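Local coordinates for protein CELL division inhibitor (Pyrococcus furiosus, PDB 1G3Q) that binds ADP and magnesium and, as a MinD-type P-loop cell division ATPase, probably hydrolyses ATP, at residues A[3-9]-A[134-140]; A[21-26]-A[212-216]; A[26-32]-A[230-234]; A[37-41]-A[117-121]. Numbering follows the deposited sequence.

Contact 1: A[3-9]-A[134-140]; sequences RIISIVS and GEEALLV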
loop_
_atom_site.group_PDB
_atom_site.type_symbol
_atom_site.label_atom_id
_atom_site.label_comp_id
_atom_site.label_asym_id
_atom_site.label_seq_id
_atom_site.Cartn_x
_atom_site.Cartn_y
_atom_site.Cartn_z
ATOM N N ARG A 3 14.058 0.263 0.142
ATOM C CA ARG A 3 13.220 -0.870 0.526
ATOM C C ARG A 3 11.907 -0.843 -0.252
ATOM O O ARG A 3 11.122 0.103 -0.131
ATOM C CB ARG A 3 12.914 -0.842 2.027
ATOM C CG ARG A 3 14.115 -1.113 2.920
ATOM C CD ARG A 3 13.750 -0.966 4.390
ATOM N NE ARG A 3 12.756 -1.944 4.827
ATOM C CZ ARG A 3 12.164 -1.918 6.018
ATOM N NH1 ARG A 3 12.467 -0.965 6.885
ATOM N NH2 ARG A 3 11.270 -2.840 6.343
ATOM N N ILE A 4 11.668 -1.881 -1.045
ATOM C CA ILE A 4 10.445 -1.962 -1.835
ATOM C C ILE A 4 9.465 -2.890 -1.128
ATOM O O ILE A 4 9.679 -4.102 -1.040
ATOM C CB ILE A 4 10.741 -2.469 -3.260
ATOM C CG1 ILE A 4 11.873 -1.634 -3.871
ATOM C CG2 ILE A 4 9.487 -2.348 -4.134
ATOM C CD1 ILE A 4 12.205 -1.991 -5.319
ATOM N N ILE A 5 8.387 -2.305 -0.620
ATOM C CA ILE A 5 7.386 -3.050 0.122
ATOM C C ILE A 5 6.028 -3.118 -0.570
ATOM O O ILE A 5 5.421 -2.087 -0.875
ATOM C CB ILE A 5 7.180 -2.418 1.511
ATOM C CG1 ILE A 5 8.533 -2.255 2.216
ATOM C CG2 ILE A 5 6.231 -3.272 2.331
ATOM C CD1 ILE A 5 8.442 -1.560 3.575
ATOM N N SER A 6 5.550 -4.334 -0.807
ATOM C CA SER A 6 4.250 -4.523 -1.437
ATOM C C SER A 6 3.166 -4.556 -0.362
ATOM O O SER A 6 3.261 -5.315 0.604
ATOM C CB SER A 6 4.225 -5.831 -2.235
ATOM O OG SER A 6 5.177 -5.807 -3.286
ATOM N N ILE A 7 2.147 -3.717 -0.528
ATOM C CA ILE A 7 1.030 -3.645 0.412
ATOM C C ILE A 7 -0.019 -4.545 -0.224
ATOM O O ILE A 7 -0.612 -4.188 -1.238
ATOM C CB ILE A 7 0.490 -2.203 0.524
ATOM C CG1 ILE A 7 1.647 -1.237 0.801
ATOM C CG2 ILE A 7 -0.551 -2.114 1.632
ATOM C CD1 ILE A 7 2.458 -1.570 2.044
ATOM N N VAL A 8 -0.255 -5.704 0.384
ATOM C CA VAL A 8 -1.163 -6.690 -0.199
ATOM C C VAL A 8 -2.310 -7.184 0.668
ATOM O O VAL A 8 -2.390 -6.883 1.857
ATOM C CB VAL A 8 -0.353 -7.927 -0.638
ATOM C CG1 VAL A 8 0.854 -7.490 -1.460
ATOM C CG2 VAL A 8 0.113 -8.707 0.595
ATOM N N SER A 9 -3.191 -7.964 0.048
ATOM C CA SER A 9 -4.336 -8.534 0.743
ATOM C C SER A 9 -4.984 -9.657 -0.053
ATOM O O SER A 9 -4.774 -9.786 -1.264
ATOM C CB SER A 9 -5.385 -7.460 1.023
ATOM O OG SER A 9 -6.468 -8.009 1.752
ATOM N N GLY A 134 7.761 -6.050 -5.497
ATOM C CA GLY A 134 8.379 -5.720 -4.222
ATOM C C GLY A 134 9.361 -6.764 -3.709
ATOM O O GLY A 134 9.435 -7.872 -4.239
ATOM N N GLU A 135 10.117 -6.402 -2.674
ATOM C CA GLU A 135 11.105 -7.293 -2.062
ATOM C C GLU A 135 10.562 -7.756 -0.716
ATOM O O GLU A 135 10.933 -8.815 -0.210
ATOM C CB GLU A 135 12.418 -6.550 -1.810
ATOM C CG GLU A 135 12.961 -5.785 -2.991
ATOM C CD GLU A 135 14.065 -4.822 -2.583
ATOM O OE1 GLU A 135 13.830 -3.985 -1.676
ATOM O OE2 GLU A 135 15.162 -4.898 -3.170
ATOM N N GLU A 136 9.702 -6.926 -0.136
ATOM C CA GLU A 136 9.080 -7.197 1.151
ATOM C C GLU A 136 7.573 -7.090 0.981
ATOM O O GLU A 136 7.092 -6.429 0.059
ATOM C CB GLU A 136 9.525 -6.161 2.181
ATOM C CG GLU A 136 11.023 -6.070 2.398
ATOM C CD GLU A 136 11.409 -4.841 3.198
ATOM O OE1 GLU A 136 10.727 -4.545 4.200
ATOM O OE2 GLU A 136 12.397 -4.173 2.830
ATOM N N ALA A 137 6.830 -7.721 1.882
ATOM C CA ALA A 137 5.380 -7.681 1.815
ATOM C C ALA A 137 4.746 -7.382 3.168
ATOM O O ALA A 137 5.119 -7.960 4.192
ATOM C CB ALA A 137 4.842 -9.005 1.271
ATOM N N LEU A 138 3.793 -6.458 3.160
ATOM C CA LEU A 138 3.068 -6.098 4.368
ATOM C C LEU A 138 1.638 -6.548 4.112
ATOM O O LEU A 138 0.934 -5.967 3.288
ATOM C CB LEU A 138 3.106 -4.584 4.604
ATOM C CG LEU A 138 2.324 -4.089 5.828
ATOM C CD1 LEU A 138 2.915 -4.697 7.093
ATOM C CD2 LEU A 138 2.375 -2.567 5.902
ATOM N N LEU A 139 1.215 -7.594 4.811
ATOM C CA LEU A 139 -0.127 -8.122 4.634
ATOM C C LEU A 139 -1.168 -7.238 5.303
ATOM O O LEU A 139 -1.001 -6.825 6.451
ATOM C CB LEU A 139 -0.218 -9.543 5.207
ATOM C CG LEU A 139 0.916 -10.519 4.869
ATOM C CD1 LEU A 139 0.569 -11.899 5.426
ATOM C CD2 LEU A 139 1.122 -10.597 3.368
ATOM N N VAL A 140 -2.238 -6.940 4.574
ATOM C CA VAL A 140 -3.320 -6.126 5.108
ATOM C C VAL A 140 -4.573 -6.990 5.133
ATOM O O VAL A 140 -4.947 -7.579 4.120
ATOM C CB VAL A 140 -3.583 -4.880 4.234
ATOM C CG1 VAL A 140 -4.752 -4.095 4.796
ATOM C CG2 VAL A 140 -2.337 -4.006 4.185
#
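Ile-7 and Leu-138 meet at the centre of the pair, CD1 of the isoleucine 4.0 Å from CD2 of the leucine, and they are flanked by Ile-5 CG2 against Leu-138 CB at 4.1 Å and Ile-7 CG2 against Val-140 CG2 at 3.6 Å. Helix 16-29 covers this face through Val-19, Thr-20 and Leu-23. On the face bearing Ser-6 and Ala-137, Val-8 CG2 packs on Leu-139 CD2 at 3.5 Å. Between the faces the backbones alternate as parallel strands do: Ser-6 N donates to Glu-136 O (2.7 Å), Leu-138 N to Ser-6 O (2.9 Å), Val-8 N to Leu-138 O (3.1 Å) and Val-140 N to Val-8 O (2.7 Å). Polar side chains close the N-terminal edge. Glu-135 OE1 accepts from Ile-4 N at 3.1 Å while its OE2 pairs with Lys-109. Arg-3 binds Glu-136 in a salt bridge, NH2 to OE1 at 2.8 Å and NE to OE2 at 3.0 Å, and Arg-3 NH1 also reaches Ile-233 O. Ile-5 and Ile-7 also bond the backbone of Ile-117, giving strand 3-8 an interior position in the mainly parallel sheet of a P-loop NTPase, whose first strand runs into the nucleotide-binding loop.

Contact 2: A[21-26]-A[212-216]; sequences ANLSVA and PAVKY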
loop_
_atom_site.group_PDB
_atom_site.type_symbol
_atom_site.label_atom_id
_atom_site.label_comp_id
_atom_site.label_asym_id
_atom_site.label_seq_id
_atom_site.Cartn_x
_atom_site.Cartn_y
_atom_site.Cartn_z
ATOM N N ALA A 21 -1.122 4.986 1.663
ATOM C CA ALA A 21 -1.131 6.439 1.815
ATOM C C ALA A 21 -0.709 6.920 3.206
ATOM O O ALA A 21 0.158 7.785 3.327
ATOM C CB ALA A 21 -2.514 6.991 1.471
ATOM N N ASN A 22 -1.318 6.372 4.255
ATOM C CA ASN A 22 -0.969 6.794 5.610
ATOM C C ASN A 22 0.457 6.422 6.010
ATOM O O ASN A 22 1.155 7.222 6.636
ATOM C CB ASN A 22 -1.960 6.227 6.632
ATOM C CG ASN A 22 -3.282 6.981 6.640
ATOM O OD1 ASN A 22 -4.198 6.669 5.877
ATOM N ND2 ASN A 22 -3.377 7.992 7.493
ATOM N N LEU A 23 0.892 5.217 5.652
ATOM C CA LEU A 23 2.249 4.790 5.981
ATOM C C LEU A 23 3.256 5.682 5.251
ATOM O O LEU A 23 4.284 6.061 5.812
ATOM C CB LEU A 23 2.459 3.320 5.593
ATOM C CG LEU A 23 3.829 2.706 5.910
ATOM C CD1 LEU A 23 4.146 2.872 7.398
ATOM C CD2 LEU A 23 3.820 1.230 5.522
ATOM N N SER A 24 2.956 6.023 3.999
ATOM C CA SER A 24 3.838 6.887 3.220
ATOM C C SER A 24 4.056 8.224 3.921
ATOM O O SER A 24 5.195 8.681 4.079
ATOM C CB SER A 24 3.250 7.159 1.831
ATOM O OG SER A 24 3.269 6.003 1.018
ATOM N N VAL A 25 2.958 8.856 4.327
ATOM C CA VAL A 25 3.028 10.149 4.992
ATOM C C VAL A 25 3.712 10.042 6.355
ATOM O O VAL A 25 4.509 10.908 6.720
ATOM C CB VAL A 25 1.617 10.769 5.158
ATOM C CG1 VAL A 25 1.718 12.120 5.855
ATOM C CG2 VAL A 25 0.961 10.949 3.785
ATOM N N ALA A 26 3.404 8.985 7.101
ATOM C CA ALA A 26 4.016 8.782 8.410
ATOM C C ALA A 26 5.534 8.651 8.261
ATOM O O ALA A 26 6.296 9.296 8.984
ATOM C CB ALA A 26 3.440 7.535 9.078
ATOM N N PRO A 212 -4.311 12.001 4.056
ATOM C CA PRO A 212 -4.325 10.870 4.990
ATOM C C PRO A 212 -4.530 11.301 6.437
ATOM O O PRO A 212 -3.918 12.264 6.905
ATOM C CB PRO A 212 -2.967 10.215 4.755
ATOM C CG PRO A 212 -2.756 10.446 3.277
ATOM C CD PRO A 212 -3.166 11.905 3.133
ATOM N N ALA A 213 -5.395 10.574 7.137
ATOM C CA ALA A 213 -5.711 10.869 8.527
ATOM C C ALA A 213 -4.488 11.064 9.410
ATOM O O ALA A 213 -4.515 11.870 10.341
ATOM C CB ALA A 213 -6.598 9.771 9.101
ATOM N N VAL A 214 -3.409 10.340 9.126
ATOM C CA VAL A 214 -2.212 10.458 9.946
ATOM C C VAL A 214 -1.784 11.918 10.055
ATOM O O VAL A 214 -1.252 12.333 11.082
ATOM C CB VAL A 214 -1.045 9.586 9.392
ATOM C CG1 VAL A 214 -0.557 10.128 8.063
ATOM C CG2 VAL A 214 0.093 9.535 10.404
ATOM N N LYS A 215 -2.037 12.705 9.009
ATOM C CA LYS A 215 -1.676 14.117 9.047
ATOM C C LYS A 215 -2.891 15.028 9.221
ATOM O O LYS A 215 -2.840 15.995 9.978
ATOM C CB LYS A 215 -0.919 14.527 7.781
ATOM C CG LYS A 215 -0.278 15.911 7.904
ATOM C CD LYS A 215 0.528 16.287 6.668
ATOM C CE LYS A 215 1.163 17.655 6.841
ATOM N NZ LYS A 215 1.885 18.100 5.621
ATOM N N TYR A 216 -3.980 14.715 8.524
ATOM C CA TYR A 216 -5.196 15.523 8.588
ATOM C C TYR A 216 -5.763 15.607 10.010
ATOM O O TYR A 216 -6.097 16.691 10.482
ATOM C CB TYR A 216 -6.241 14.952 7.616
ATOM C CG TYR A 216 -7.447 15.844 7.362
ATOM C CD1 TYR A 216 -7.295 17.203 7.081
ATOM C CD2 TYR A 216 -8.735 15.314 7.356
ATOM C CE1 TYR A 216 -8.412 18.011 6.796
ATOM C CE2 TYR A 216 -9.848 16.107 7.074
ATOM C CZ TYR A 216 -9.680 17.451 6.798
ATOM O OH TYR A 216 -10.789 18.232 6.545
#
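Small side chains on helix 16-29 leave a shallow hollow, and the turn that starts helix 213-216 supplies the bump. Pro-212, the N-cap residue, sets its ring against the helix so that CG rests 3.9 Å from Ala-21 CB and 3.8 Å from Val-25 CG2, spanning one helical turn. Val-25 in turn projects toward the shorter helix: its CB lies 3.7 Å from Val-214 CG1, and its CG1 is 4.1 Å from Lys-215 CB, while the rest of that lysine leads away. Val-214 reaches one residue further along, its CG2 4.1 Å from Ala-26 CB, and also touches Val-227 of helix 221-235. The side chain of Asn-22 fills the remaining space beside the first residues of the short helix. Phe-78 packs on Pro-212 and Lys-215 from another loop. The C-terminal part of the chain is thereby seated on the helix that follows the nucleotide-binding loop, with Asn-22 about 7 Å from bound ADP at its nearest side-chain atom. Among the proline, valines and alanines, cohesion rests on fit and burial.

Contact 3: A[26-32]-A[230-234]; sequences ALGDRGR and AEEIE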
loop_
_atom_site.group_PDB
_atom_site.type_symbol
_atom_site.label_atom_id
_atom_site.label_comp_id
_atom_site.label_asym_id
_atom_site.label_seq_id
_atom_site.Cartn_x
_atom_site.Cartn_y
_atom_site.Cartn_z
ATOM N N ALA A 26 3.404 8.985 7.101
ATOM C CA ALA A 26 4.016 8.782 8.410
ATOM C C ALA A 26 5.534 8.651 8.261
ATOM O O ALA A 26 6.296 9.296 8.984
ATOM C CB ALA A 26 3.440 7.535 9.078
ATOM N N LEU A 27 5.975 7.817 7.322
ATOM C CA LEU A 27 7.406 7.629 7.093
ATOM C C LEU A 27 8.049 8.912 6.572
ATOM O O LEU A 27 9.170 9.266 6.964
ATOM C CB LEU A 27 7.641 6.484 6.100
ATOM C CG LEU A 27 7.377 5.059 6.599
ATOM C CD1 LEU A 27 7.431 4.091 5.426
ATOM C CD2 LEU A 27 8.417 4.677 7.657
ATOM N N GLY A 28 7.346 9.605 5.682
ATOM C CA GLY A 28 7.876 10.840 5.144
ATOM C C GLY A 28 8.061 11.858 6.252
ATOM O O GLY A 28 9.015 12.637 6.251
ATOM N N ASP A 29 7.144 11.842 7.212
ATOM C CA ASP A 29 7.197 12.772 8.329
ATOM C C ASP A 29 8.359 12.447 9.264
ATOM O O ASP A 29 8.785 13.292 10.045
ATOM C CB ASP A 29 5.870 12.746 9.091
ATOM C CG ASP A 29 5.711 13.927 10.029
ATOM O OD1 ASP A 29 6.087 15.055 9.637
ATOM O OD2 ASP A 29 5.197 13.737 11.152
ATOM N N ARG A 30 8.871 11.223 9.180
ATOM C CA ARG A 30 9.991 10.809 10.020
ATOM C C ARG A 30 11.303 11.116 9.307
ATOM O O ARG A 30 12.383 10.800 9.807
ATOM C CB ARG A 30 9.896 9.312 10.338
ATOM C CG ARG A 30 8.666 8.935 11.154
ATOM C CD ARG A 30 8.491 7.430 11.238
ATOM N NE ARG A 30 9.548 6.787 12.011
ATOM C CZ ARG A 30 9.636 6.822 13.338
ATOM N NH1 ARG A 30 8.724 7.469 14.050
ATOM N NH2 ARG A 30 10.641 6.213 13.952
ATOM N N GLY A 31 11.202 11.730 8.131
ATOM C CA GLY A 31 12.388 12.089 7.377
ATOM C C GLY A 31 12.818 11.118 6.288
ATOM O O GLY A 31 13.857 11.324 5.667
ATOM N N ARG A 32 12.036 10.070 6.046
ATOM C CA ARG A 32 12.383 9.093 5.017
ATOM C C ARG A 32 11.794 9.505 3.668
ATOM O O ARG A 32 10.665 9.992 3.607
ATOM C CB ARG A 32 11.853 7.706 5.400
ATOM C CG ARG A 32 12.143 7.301 6.841
ATOM C CD ARG A 32 13.639 7.269 7.139
ATOM N NE ARG A 32 13.897 7.092 8.567
ATOM C CZ ARG A 32 15.105 6.932 9.099
ATOM N NH1 ARG A 32 15.239 6.781 10.413
ATOM N NH2 ARG A 32 16.181 6.911 8.321
ATOM N N ALA A 230 4.530 2.930 11.294
ATOM C CA ALA A 230 5.697 3.471 10.607
ATOM C C ALA A 230 6.951 3.198 11.430
ATOM O O ALA A 230 8.001 2.861 10.887
ATOM C CB ALA A 230 5.533 4.965 10.389
ATOM N N GLU A 231 6.830 3.347 12.745
ATOM C CA GLU A 231 7.948 3.102 13.647
ATOM C C GLU A 231 8.367 1.637 13.525
ATOM O O GLU A 231 9.550 1.330 13.381
ATOM C CB GLU A 231 7.537 3.408 15.088
ATOM C CG GLU A 231 8.704 3.513 16.060
ATOM C CD GLU A 231 8.252 3.617 17.505
ATOM O OE1 GLU A 231 7.240 4.307 17.765
ATOM O OE2 GLU A 231 8.913 3.019 18.382
ATOM N N GLU A 232 7.387 0.737 13.571
ATOM C CA GLU A 232 7.655 -0.696 13.464
ATOM C C GLU A 232 8.309 -1.073 12.138
ATOM O O GLU A 232 9.260 -1.856 12.110
ATOM C CB GLU A 232 6.361 -1.497 13.630
ATOM C CG GLU A 232 5.806 -1.522 15.042
ATOM C CD GLU A 232 6.806 -2.065 16.052
ATOM O OE1 GLU A 232 7.467 -3.084 15.751
ATOM O OE2 GLU A 232 6.924 -1.474 17.149
ATOM N N ILE A 233 7.790 -0.529 11.041
ATOM C CA ILE A 233 8.334 -0.812 9.717
ATOM C C ILE A 233 9.822 -0.474 9.670
ATOM O O ILE A 233 10.622 -1.233 9.117
ATOM C CB ILE A 233 7.597 0.002 8.621
ATOM C CG1 ILE A 233 6.147 -0.474 8.503
ATOM C CG2 ILE A 233 8.320 -0.130 7.289
ATOM C CD1 ILE A 233 6.007 -1.937 8.143
ATOM N N GLU A 234 10.193 0.661 10.254
ATOM C CA GLU A 234 11.590 1.076 10.268
ATOM C C GLU A 234 12.455 0.109 11.067
ATOM O O GLU A 234 13.588 -0.182 10.684
ATOM C CB GLU A 234 11.731 2.479 10.860
ATOM C CG GLU A 234 11.050 3.572 10.061
ATOM C CD GLU A 234 11.510 4.953 10.484
ATOM O OE1 GLU A 234 11.476 5.241 11.698
ATOM O OE2 GLU A 234 11.906 5.749 9.607
#
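A Schellman motif ends helix 16-29 here, and the residues around it join the C-terminal helix 221-235 through a salt-bridge network. The turn pairs several of its own backbone groups: Arg-32 N donates to Leu-27 O at 3.1 Å and Gly-31 N to Gly-28 O at 3.0 Å, while Arg-30 N also bonds Leu-27 O at 3.0 Å. Gly-31 adopts a positive phi of 97°, where a CB would be jammed against the preceding carbonyl oxygen. This reversal brings Arg-30 and Arg-32 to the same partner, Glu-234, whose two carboxylate oxygens are divided between them. OE1 accepts from Arg-30 NE over a very short 2.5 Å and from Arg-30 NH2 at 2.6 Å, meeting that guanidinium at its edge; OE2 accepts from Arg-32 NE at 2.6 Å. Glu-231 CA lies over one face of the Arg-30 guanidinium, so the group is bounded by both carboxylate and backbone. Further acceptors find partners outside the pair: Gly-28 O takes Asn-80 ND2, and Ile-233 O takes Arg-3 NH1 from the sheet. Beneath the charges the two helices pack on small and apolar side chains. Leu-27 CD2 lies 3.7 Å from Glu-234 CG and 4.0 Å from Ala-230 CB, and the closest packing is between two alanines, Ala-26 CB resting 3.6 Å from Ala-230 CB.

Contact 4: A[37-41]-A[117-121]; sequences VDGDL and IDCPA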
loop_
_atom_site.group_PDB
_atom_site.type_symbol
_atom_site.label_atom_id
_atom_site.label_comp_id
_atom_site.label_asym_id
_atom_site.label_seq_id
_atom_site.Cartn_x
_atom_site.Cartn_y
_atom_site.Cartn_z
ATOM N N VAL A 37 3.501 4.005 -4.831
ATOM C CA VAL A 37 3.191 3.515 -6.167
ATOM C C VAL A 37 1.786 2.920 -6.270
ATOM O O VAL A 37 1.408 2.061 -5.478
ATOM C CB VAL A 37 4.215 2.435 -6.594
ATOM C CG1 VAL A 37 3.889 1.915 -7.986
ATOM C CG2 VAL A 37 5.631 3.019 -6.564
ATOM N N ASP A 38 1.016 3.383 -7.249
ATOM C CA ASP A 38 -0.328 2.854 -7.437
ATOM C C ASP A 38 -0.272 1.680 -8.403
ATOM O O ASP A 38 -0.372 1.857 -9.618
ATOM C CB ASP A 38 -1.276 3.916 -7.999
ATOM C CG ASP A 38 -2.728 3.481 -7.922
ATOM O OD1 ASP A 38 -2.972 2.263 -7.764
ATOM O OD2 ASP A 38 -3.625 4.343 -8.018
ATOM N N GLY A 39 -0.103 0.480 -7.857
ATOM C CA GLY A 39 -0.045 -0.706 -8.690
ATOM C C GLY A 39 -1.412 -1.332 -8.922
ATOM O O GLY A 39 -1.508 -2.438 -9.460
ATOM N N ASP A 40 -2.470 -0.642 -8.505
ATOM C CA ASP A 40 -3.823 -1.155 -8.699
ATOM C C ASP A 40 -4.298 -0.603 -10.038
ATOM O O ASP A 40 -5.084 0.345 -10.106
ATOM C CB ASP A 40 -4.751 -0.687 -7.577
ATOM C CG ASP A 40 -5.918 -1.629 -7.372
ATOM O OD1 ASP A 40 -6.384 -2.198 -8.379
ATOM O OD2 ASP A 40 -6.371 -1.797 -6.216
ATOM N N LEU A 41 -3.805 -1.220 -11.103
ATOM C CA LEU A 41 -4.093 -0.800 -12.462
ATOM C C LEU A 41 -5.558 -0.615 -12.859
ATOM O O LEU A 41 -5.874 0.311 -13.607
ATOM C CB LEU A 41 -3.399 -1.752 -13.444
ATOM C CG LEU A 41 -1.882 -1.913 -13.235
ATOM C CD1 LEU A 41 -1.303 -2.820 -14.314
ATOM C CD2 LEU A 41 -1.205 -0.551 -13.278
ATOM N N ILE A 117 4.164 -0.130 -2.630
ATOM C CA ILE A 117 3.297 -0.465 -3.753
ATOM C C ILE A 117 1.884 -0.850 -3.333
ATOM O O ILE A 117 1.675 -1.869 -2.675
ATOM C CB ILE A 117 3.870 -1.639 -4.580
ATOM C CG1 ILE A 117 5.355 -1.410 -4.880
ATOM C CG2 ILE A 117 3.089 -1.774 -5.881
ATOM C CD1 ILE A 117 6.073 -2.661 -5.396
ATOM N N ASP A 118 0.921 -0.024 -3.721
ATOM C CA ASP A 118 -0.486 -0.273 -3.435
ATOM C C ASP A 118 -0.890 -1.324 -4.467
ATOM O O ASP A 118 -0.937 -1.039 -5.661
ATOM C CB ASP A 118 -1.286 1.016 -3.642
ATOM C CG ASP A 118 -2.747 0.875 -3.255
ATOM O OD1 ASP A 118 -3.158 -0.218 -2.796
ATOM O OD2 ASP A 118 -3.485 1.873 -3.412
ATOM N N CYS A 119 -1.172 -2.538 -4.010
ATOM C CA CYS A 119 -1.530 -3.618 -4.926
ATOM C C CYS A 119 -3.000 -3.987 -4.959
ATOM O O CYS A 119 -3.732 -3.786 -3.990
ATOM C CB CYS A 119 -0.756 -4.896 -4.574
ATOM S SG CYS A 119 1.035 -4.747 -4.510
ATOM N N PRO A 120 -3.465 -4.502 -6.103
ATOM C CA PRO A 120 -4.869 -4.898 -6.158
ATOM C C PRO A 120 -4.852 -6.209 -5.370
ATOM O O PRO A 120 -3.793 -6.816 -5.211
ATOM C CB PRO A 120 -5.114 -5.111 -7.650
ATOM C CG PRO A 120 -3.773 -5.522 -8.166
ATOM C CD PRO A 120 -2.828 -4.603 -7.428
ATOM N N ALA A 121 -5.997 -6.644 -4.865
ATOM C CA ALA A 121 -6.034 -7.880 -4.095
ATOM C C ALA A 121 -6.090 -9.113 -4.988
ATOM O O ALA A 121 -6.333 -9.017 -6.189
ATOM C CB ALA A 121 -7.234 -7.867 -3.165
HETATM O O HOH W 1 -5.357 -1.150 -3.675
#
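The magnesium site of this P-loop ATPase borders the ends of two parallel strands, and Asp-118, closing strand 114-118, sits where the Walker B aspartate is expected. Asp-40 and Asp-118 have both been seen to bind magnesium in this protein; here the bound ion is about 4 Å from the nearest side-chain atom of Asp-40. The strands are still joined at Val-37 and Ile-117: Asp-118 N donates to Val-37 O at 2.8 Å, and Val-37 CG1 packs 4.3 Å from Ile-117 CG2. Gly-39 N then makes a weak bond to Asp-118 O, also at 2.8 Å, and the two segments leave the sheet with directions 5° apart. A CB on Gly-39 would press on Ile-117 CG2 and Asp-118 O. Asp-38 OD1 accepts from Asp-40 N at 3.0 Å, an Asx turn that shapes the loop, and Asp-40 OD1 approaches Pro-120 CB at 3.3 Å. Water 1 lies 2.8 Å from Asp-40 OD2 and 2.5 Å from Asp-118 OD1, in position to donate to either, while Asp-118 OD2 bonds Thr-17 OG1. Two carboxylates converging on one water beside the ion, with Lys-16 touching both, are consistent with magnesium being held partly through water.

Overall arrangement
The four contacts describe one layered domain. Contacts 1 and 4 lie in the same sheet, centres about 10 Å apart, where strands 3-8 and 114-118 are neighbours. Contacts 2 and 3, also about 10 Å apart between centres, share helix 16-29 and Ala-26 and bring helices 213-216 and 221-235 onto it. Leu-23 packs against Leu-138 and Ile-233 on Ile-5, so this helical layer rests on the sheet. Contact 4 touches contact 1 but neither helical contact, lying about 17 Å from contact 2 and about 20 Å from contact 3 between centres. Along the chain, contact 4 is nested inside the loops closed by the other three, whose segments alternate. The C-terminal end thus returns to the nucleotide-binding core.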